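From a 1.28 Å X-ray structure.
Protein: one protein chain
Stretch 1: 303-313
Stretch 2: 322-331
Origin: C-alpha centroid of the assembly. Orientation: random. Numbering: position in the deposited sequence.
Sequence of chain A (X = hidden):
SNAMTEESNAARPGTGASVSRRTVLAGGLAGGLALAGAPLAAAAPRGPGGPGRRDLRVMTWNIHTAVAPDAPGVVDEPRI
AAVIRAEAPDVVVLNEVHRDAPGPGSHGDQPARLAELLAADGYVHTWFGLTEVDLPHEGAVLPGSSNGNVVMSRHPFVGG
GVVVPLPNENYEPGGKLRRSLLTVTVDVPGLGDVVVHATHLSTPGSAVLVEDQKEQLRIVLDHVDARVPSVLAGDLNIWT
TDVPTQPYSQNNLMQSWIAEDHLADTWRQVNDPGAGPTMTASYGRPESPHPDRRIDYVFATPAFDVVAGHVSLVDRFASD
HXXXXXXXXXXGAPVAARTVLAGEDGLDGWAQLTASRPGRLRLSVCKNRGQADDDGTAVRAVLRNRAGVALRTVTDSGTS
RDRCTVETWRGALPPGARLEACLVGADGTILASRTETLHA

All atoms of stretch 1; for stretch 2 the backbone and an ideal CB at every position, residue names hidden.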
ATOM      1  N   ALA A 303      -4.425 -13.768   4.463  1.00 12.75           N
ATOM      2  CA  ALA A 303      -3.822 -15.044   4.070  1.00 13.80           C
ATOM      3  C   ALA A 303      -2.316 -14.934   3.817  1.00 13.40           C
ATOM      4  O   ALA A 303      -1.609 -15.940   3.850  1.00 14.83           O
ATOM      5  CB  ALA A 303      -4.519 -15.628   2.849  1.00 15.41           C
ATOM      6  N   PHE A 304      -1.835 -13.726   3.539  1.00 12.85           N
ATOM      7  CA  PHE A 304      -0.417 -13.523   3.279  1.00 12.53           C
ATOM      8  C   PHE A 304       0.391 -13.293   4.548  1.00 13.22           C
ATOM      9  O   PHE A 304      -0.043 -12.596   5.463  1.00 14.83           O
ATOM     10  CB  PHE A 304      -0.206 -12.325   2.354  1.00 13.00           C
ATOM     11  CG  PHE A 304      -0.516 -12.599   0.923  1.00 12.80           C
ATOM     12  CD1 PHE A 304       0.370 -13.321   0.135  1.00 13.13           C
ATOM     13  CD2 PHE A 304      -1.680 -12.119   0.353  1.00 13.53           C
ATOM     14  CE1 PHE A 304       0.100 -13.572  -1.186  1.00 13.52           C
ATOM     15  CE2 PHE A 304      -1.955 -12.362  -0.978  1.00 14.07           C
ATOM     16  CZ  PHE A 304      -1.061 -13.086  -1.747  1.00 14.18           C
ATOM     17  N   ASP A 305       1.586 -13.873   4.575  1.00 14.26           N
ATOM     18  CA  ASP A 305       2.628 -13.475   5.509  1.00 15.17           C
ATOM     19  C   ASP A 305       3.620 -12.609   4.755  1.00 13.62           C
ATOM     20  O   ASP A 305       3.790 -12.756   3.547  1.00 15.09           O
ATOM     21  CB  ASP A 305       3.377 -14.689   6.041  1.00 19.03           C
ATOM     22  CG  ASP A 305       2.558 -15.501   6.992  0.64 24.80           C
ATOM     23  OD1 ASP A 305       1.481 -15.022   7.399  0.37 27.59           O
ATOM     24  OD2 ASP A 305       3.001 -16.610   7.347  0.33 27.84           O
ATOM     25  N   VAL A 306       4.297 -11.724   5.467  1.00 13.25           N
ATOM     26  CA  VAL A 306       5.321 -10.891   4.854  1.00 12.93           C
ATOM     27  C   VAL A 306       6.695 -11.423   5.236  1.00 13.19           C
ATOM     28  O   VAL A 306       6.994 -11.598   6.413  1.00 15.17           O
ATOM     29  CB  VAL A 306       5.186  -9.422   5.293  1.00 13.54           C
ATOM     30  CG1 VAL A 306       6.112  -8.548   4.466  1.00 14.69           C
ATOM     31  CG2 VAL A 306       3.742  -8.959   5.141  1.00 14.53           C
ATOM     32  N   VAL A 307       7.525 -11.672   4.229  1.00 13.51           N
ATOM     33  CA  VAL A 307       8.846 -12.253   4.434  1.00 14.65           C
ATOM     34  C   VAL A 307       9.938 -11.192   4.505  1.00 13.69           C
ATOM     35  O   VAL A 307      10.758 -11.200   5.413  1.00 15.37           O
ATOM     36  CB  VAL A 307       9.168 -13.289   3.326  1.00 15.80           C
ATOM     37  CG1 VAL A 307      10.550 -13.898   3.530  1.00 17.97           C
ATOM     38  CG2 VAL A 307       8.087 -14.378   3.286  1.00 16.90           C
ATOM     39  N   ALA A 308       9.929 -10.266   3.553  1.00 12.83           N
ATOM     40  CA  ALA A 308      10.975  -9.255   3.449  1.00 12.72           C
ATOM     41  C   ALA A 308      10.517  -8.193   2.470  1.00 12.28           C
ATOM     42  O   ALA A 308       9.550  -8.390   1.732  1.00 12.51           O
ATOM     43  CB  ALA A 308      12.277  -9.884   2.961  1.00 14.18           C
ATOM     44  N   GLY A 309      11.210  -7.068   2.445  1.00 11.59           N
ATOM     45  CA  GLY A 309      10.949  -6.086   1.414  1.00 12.32           C
ATOM     46  C   GLY A 309      12.066  -5.080   1.342  1.00 11.57           C
ATOM     47  O   GLY A 309      12.817  -4.914   2.310  1.00 12.12           O
ATOM     48  N   HIS A 310      12.187  -4.400   0.209  1.00 11.42           N
ATOM     49  CA  HIS A 310      13.192  -3.354   0.068  1.00 11.76           C
ATOM     50  C   HIS A 310      12.715  -2.315  -0.927  1.00 11.44           C
ATOM     51  O   HIS A 310      11.885  -2.610  -1.788  1.00 12.25           O
ATOM     52  CB  HIS A 310      14.548  -3.932  -0.372  1.00 13.43           C
ATOM     53  CG  HIS A 310      14.502  -4.674  -1.675  1.00 13.43           C
ATOM     54  ND1 HIS A 310      14.142  -6.000  -1.756  1.00 15.54           N
ATOM     55  CD2 HIS A 310      14.785  -4.277  -2.938  1.00 14.42           C
ATOM     56  CE1 HIS A 310      14.211  -6.396  -3.020  1.00 15.57           C
ATOM     57  NE2 HIS A 310      14.590  -5.367  -3.757  1.00 15.08           N
ATOM     58  N   VAL A 311      13.241  -1.102  -0.813  1.00 11.48           N
ATOM     59  CA  VAL A 311      13.071  -0.136  -1.879  1.00 12.44           C
ATOM     60  C   VAL A 311      14.132  -0.421  -2.936  1.00 12.92           C
ATOM     61  O   VAL A 311      15.242  -0.864  -2.628  1.00 15.11           O
ATOM     62  CB  VAL A 311      13.135   1.339  -1.396  1.00 13.68           C
ATOM     63  CG1 VAL A 311      11.889   1.681  -0.575  1.00 15.17           C
ATOM     64  CG2 VAL A 311      14.422   1.626  -0.630  1.00 14.77           C
ATOM     65  N   SER A 312      13.789  -0.205  -4.194  1.00 13.02           N
ATOM     66  CA  SER A 312      14.731  -0.516  -5.254  1.00 13.59           C
ATOM     67  C   SER A 312      15.773   0.574  -5.396  1.00 13.16           C
ATOM     68  O   SER A 312      15.441   1.742  -5.628  1.00 13.86           O
ATOM     69  CB  SER A 312      14.018  -0.716  -6.581  1.00 15.50           C
ATOM     70  OG  SER A 312      14.942  -1.156  -7.555  1.00 17.19           O
ATOM     71  N   LEU A 313      17.038   0.182  -5.261  1.00 14.65           N
ATOM     72  CA  LEU A 313      18.160   1.097  -5.421  1.00 15.31           C
ATOM     73  C   LEU A 313      19.076   0.640  -6.565  1.00 15.87           C
ATOM     74  O   LEU A 313      20.224   1.072  -6.664  1.00 18.79           O
ATOM     75  CB  LEU A 313      18.940   1.241  -4.111  1.00 16.45           C
ATOM     76  CG  LEU A 313      18.121   1.747  -2.916  1.00 17.59           C
ATOM     77  CD1 LEU A 313      18.968   1.747  -1.653  1.00 19.45           C
ATOM     78  CD2 LEU A 313      17.573   3.137  -3.171  1.00 17.57           C
ATOM     79  N   UNK A 322      10.786   5.813  -5.652  1.00 12.14           N
ATOM     80  CA  UNK A 322      11.462   4.529  -5.578  1.00 12.14           C
ATOM     81  C   UNK A 322      10.458   3.394  -5.715  1.00 12.37           C
ATOM     82  O   UNK A 322       9.345   3.470  -5.194  1.00 13.22           O
ATOM     83  CB  UNK A 322      12.237   4.403  -4.265  1.00 12.14           C
ATOM     84  N   UNK A 323      10.866   2.330  -6.392  1.00 12.27           N
ATOM     85  CA  UNK A 323      10.071   1.117  -6.417  1.00 12.85           C
ATOM     86  C   UNK A 323      10.075   0.440  -5.055  1.00 12.12           C
ATOM     87  O   UNK A 323      11.069   0.490  -4.328  1.00 13.78           O
ATOM     88  CB  UNK A 323      10.592   0.158  -7.489  1.00 12.85           C
ATOM     89  N   UNK A 324       8.956  -0.179  -4.698  1.00 11.65           N
ATOM     90  CA  UNK A 324       8.836  -0.937  -3.454  1.00 11.34           C
ATOM     91  C   UNK A 324       8.681  -2.401  -3.846  1.00 11.30           C
ATOM     92  O   UNK A 324       7.794  -2.745  -4.637  1.00 11.91           O
ATOM     93  CB  UNK A 324       7.661  -0.454  -2.601  1.00 11.34           C
ATOM     94  N   UNK A 325       9.553  -3.252  -3.318  1.00 11.22           N
ATOM     95  CA  UNK A 325       9.621  -4.652  -3.716  1.00 11.43           C
ATOM     96  C   UNK A 325       9.409  -5.540  -2.506  1.00 10.96           C
ATOM     97  O   UNK A 325      10.247  -5.571  -1.607  1.00 12.22           O
ATOM     98  CB  UNK A 325      10.961  -4.967  -4.385  1.00 11.43           C
ATOM     99  N   UNK A 326       8.280  -6.236  -2.468  1.00 11.39           N
ATOM    100  CA  UNK A 326       7.902  -7.018  -1.293  1.00 11.48           C
ATOM    101  C   UNK A 326       7.893  -8.500  -1.588  1.00 11.68           C
ATOM    102  O   UNK A 326       7.393  -8.935  -2.631  1.00 12.88           O
ATOM    103  CB  UNK A 326       6.526  -6.585  -0.782  1.00 11.48           C
ATOM    104  N   UNK A 327       8.418  -9.276  -0.645  1.00 11.77           N
ATOM    105  CA  UNK A 327       8.377 -10.732  -0.720  1.00 12.92           C
ATOM    106  C   UNK A 327       7.326 -11.218   0.269  1.00 12.36           C
ATOM    107  O   UNK A 327       7.459 -11.018   1.485  1.00 13.16           O
ATOM    108  CB  UNK A 327       9.746 -11.349  -0.425  1.00 12.92           C
ATOM    109  N   UNK A 328       6.273 -11.833  -0.268  1.00 12.79           N
ATOM    110  CA  UNK A 328       5.150 -12.332   0.516  1.00 13.32           C
ATOM    111  C   UNK A 328       5.120 -13.849   0.426  1.00 13.26           C
ATOM    112  O   UNK A 328       5.761 -14.442  -0.439  1.00 14.53           O
ATOM    113  CB  UNK A 328       3.828 -11.731   0.033  1.00 13.32           C
ATOM    114  N   UNK A 329       4.360 -14.480   1.318  1.00 13.95           N
ATOM    115  CA  UNK A 329       4.192 -15.925   1.290  1.00 13.86           C
ATOM    116  C   UNK A 329       2.740 -16.223   1.598  1.00 13.80           C
ATOM    117  O   UNK A 329       2.199 -15.713   2.568  1.00 15.08           O
ATOM    118  CB  UNK A 329       5.126 -16.624   2.280  1.00 13.86           C
ATOM    119  N   UNK A 330       2.100 -17.027   0.782  1.00 14.42           N
ATOM    120  CA  UNK A 330       0.697 -17.300   0.981  1.00 16.08           C
ATOM    121  C   UNK A 330       0.516 -18.492   1.886  1.00 18.63           C
ATOM    122  O   UNK A 330       0.989 -19.563   1.600  1.00 20.77           O
ATOM    123  CB  UNK A 330      -0.005 -17.532  -0.358  1.00 16.08           C
ATOM    124  N   UNK A 331      -0.188 -18.270   2.980  1.00 20.09           N
ATOM    125  CA  UNK A 331      -0.555 -19.337   3.891  1.00 23.00           C
ATOM    126  C   UNK A 331      -1.871 -19.974   3.528  1.00 24.15           C
ATOM    127  O   UNK A 331      -2.380 -19.817   2.444  1.00 26.17           O
ATOM    128  CB  UNK A 331      -0.617 -18.808   5.325  1.00 23.00           C
TER

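At position 322 the CA-to-CB bond points toward stretch 1, and the ideal CB lies 4.3 Å from Val 311 CB. An aliphatic side chain of moderate length would suit. The residue is Leu 322; its CD1 packs 4.0 Å from Val 311 CB and also reaches Leu 313.

Position 323 points sideways, its ideal CB 3.7 Å from Ser 312 CB, so a small residue fits easily. It is Gly 323, whose O accepts a hydrogen bond from Ser 312 N (2.8 Å), while a water links its N to Ser 312 O.

At 324 the ideal CB is 5.2 Å from Val 311 CG1; extended angles favour beta-branched residues, though others would fit. Val 324 touches stretch 1 little.

Position 325 shares its face with the ring of His 310, which folds back over it with chi1 in p. A compact apolar group would suit. Val 325 places CB 3.9 Å from the centroid of the His 310 ring, over its face, a CH-pi contact.

Position 326 pairs with Gly 309, where no side chain fills the space, and a long, flexible apolar chain can exploit the gap. Met 326, present as selenomethionine, curls in with all three chi angles m, bringing CE 3.7 Å from Val 306 CG1. An ideal CB on Gly 309 would clash, 2.4 Å from Met 326 SE.

Position 327 faces the bulge, where Val 307 N and Ala 308 N both donate to 327 O, at 2.8 Å and a weak 3.3 Å. Its ideal CB lies 3.7 Å from Ala 308 O and 4.3 Å from Val 307 CB; several residues would fit, small or polar ones among them. Asp 327 OD2 accepts a hydrogen bond from a water (2.8 Å from the water O) that also bonds His 310 ND1.

At 328 the ideal CB is 3.8 Å from Phe 304 CD1, which suits an apolar chain, aliphatic for instance. Leu 328 lays CD1 over one face of that ring and sends CD2 to within 4.1 Å of Val 306 CG1.

Position 329 has Val 307 CG2 3.8 Å from its ideal CB and Asp 305 on the same face; a long chain, perhaps basic, is plausible. Arg 329 sets its guanidinium face over Val 307 CG2, with CZ 3.8 Å away.

At 330 the ideal CB is 4.0 Å from Phe 304 CE1, so an apolar chain, aliphatic or aromatic, would suit. Leu 330 CD1 lies over the ring face opposite Leu 328, 3.9 Å from the Phe 304 centroid, a CH-pi contact, and 3.7 Å from Ala 303 CB.

At 331 there is room for a CB, so glycine is not required; Gly 331 N donates to Ala 303 O (2.9 Å).

Stretch 2 (322-331) LGVVMDLRLG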
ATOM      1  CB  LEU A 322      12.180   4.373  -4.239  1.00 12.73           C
ATOM      2  CG  LEU A 322      13.266   5.399  -3.922  1.00 12.94           C
ATOM      3  CD1 LEU A 322      13.829   5.130  -2.534  1.00 14.59           C
ATOM      4  CD2 LEU A 322      14.382   5.399  -4.975  1.00 13.85           C
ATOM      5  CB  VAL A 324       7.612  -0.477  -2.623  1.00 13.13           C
ATOM      6  CG1 VAL A 324       7.460  -1.333  -1.373  1.00 14.64           C
ATOM      7  CG2 VAL A 324       7.724   1.001  -2.269  1.00 14.58           C
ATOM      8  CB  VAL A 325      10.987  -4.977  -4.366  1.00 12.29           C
ATOM      9  CG1 VAL A 325      11.001  -6.409  -4.893  1.00 13.53           C
ATOM     10  CG2 VAL A 325      11.313  -3.971  -5.473  1.00 14.41           C
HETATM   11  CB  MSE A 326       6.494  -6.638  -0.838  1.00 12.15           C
HETATM   12  CG  MSE A 326       6.308  -5.153  -0.511  1.00 12.70           C
HETATM   13 SE   MSE A 326       7.521  -4.475   0.848  0.59 13.18          SE
HETATM   14  CE  MSE A 326       7.224  -5.822   2.220  1.00 13.80           C
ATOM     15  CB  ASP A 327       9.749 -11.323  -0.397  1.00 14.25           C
ATOM     16  CG  ASP A 327      10.755 -11.091  -1.513  1.00 16.22           C
ATOM     17  OD1 ASP A 327      10.415 -11.325  -2.688  1.00 16.85           O
ATOM     18  OD2 ASP A 327      11.890 -10.662  -1.224  1.00 20.25           O
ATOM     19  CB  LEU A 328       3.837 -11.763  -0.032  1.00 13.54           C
ATOM     20  CG  LEU A 328       3.793 -10.245  -0.240  1.00 13.42           C
ATOM     21  CD1 LEU A 328       2.441  -9.828  -0.811  1.00 15.43           C
ATOM     22  CD2 LEU A 328       4.091  -9.506   1.064  1.00 14.66           C
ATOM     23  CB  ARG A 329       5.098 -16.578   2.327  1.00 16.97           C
ATOM     24  CG  ARG A 329       5.059 -18.092   2.308  1.00 20.97           C
ATOM     25  CD  ARG A 329       6.157 -18.657   3.182  1.00 24.13           C
ATOM     26  NE  ARG A 329       7.469 -18.291   2.661  1.00 26.94           N
ATOM     27  CZ  ARG A 329       8.558 -18.133   3.408  1.00 30.27           C
ATOM     28  NH1 ARG A 329       8.496 -18.297   4.720  1.00 32.47           N
ATOM     29  NH2 ARG A 329       9.707 -17.797   2.839  1.00 32.02           N
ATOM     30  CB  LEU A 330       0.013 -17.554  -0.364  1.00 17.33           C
ATOM     31  CG  LEU A 330      -1.498 -17.713  -0.357  1.00 18.22           C
ATOM     32  CD1 LEU A 330      -2.160 -16.468   0.192  1.00 18.11           C
ATOM     33  CD2 LEU A 330      -1.995 -18.016  -1.763  1.00 21.23           C
TER
HETATM   34  O   HOH W   1      12.405  -8.000  -0.531  1.00 35.25           O
HETATM   35  O   HOH W   2      13.588   2.595  -7.608  1.00 14.66           O
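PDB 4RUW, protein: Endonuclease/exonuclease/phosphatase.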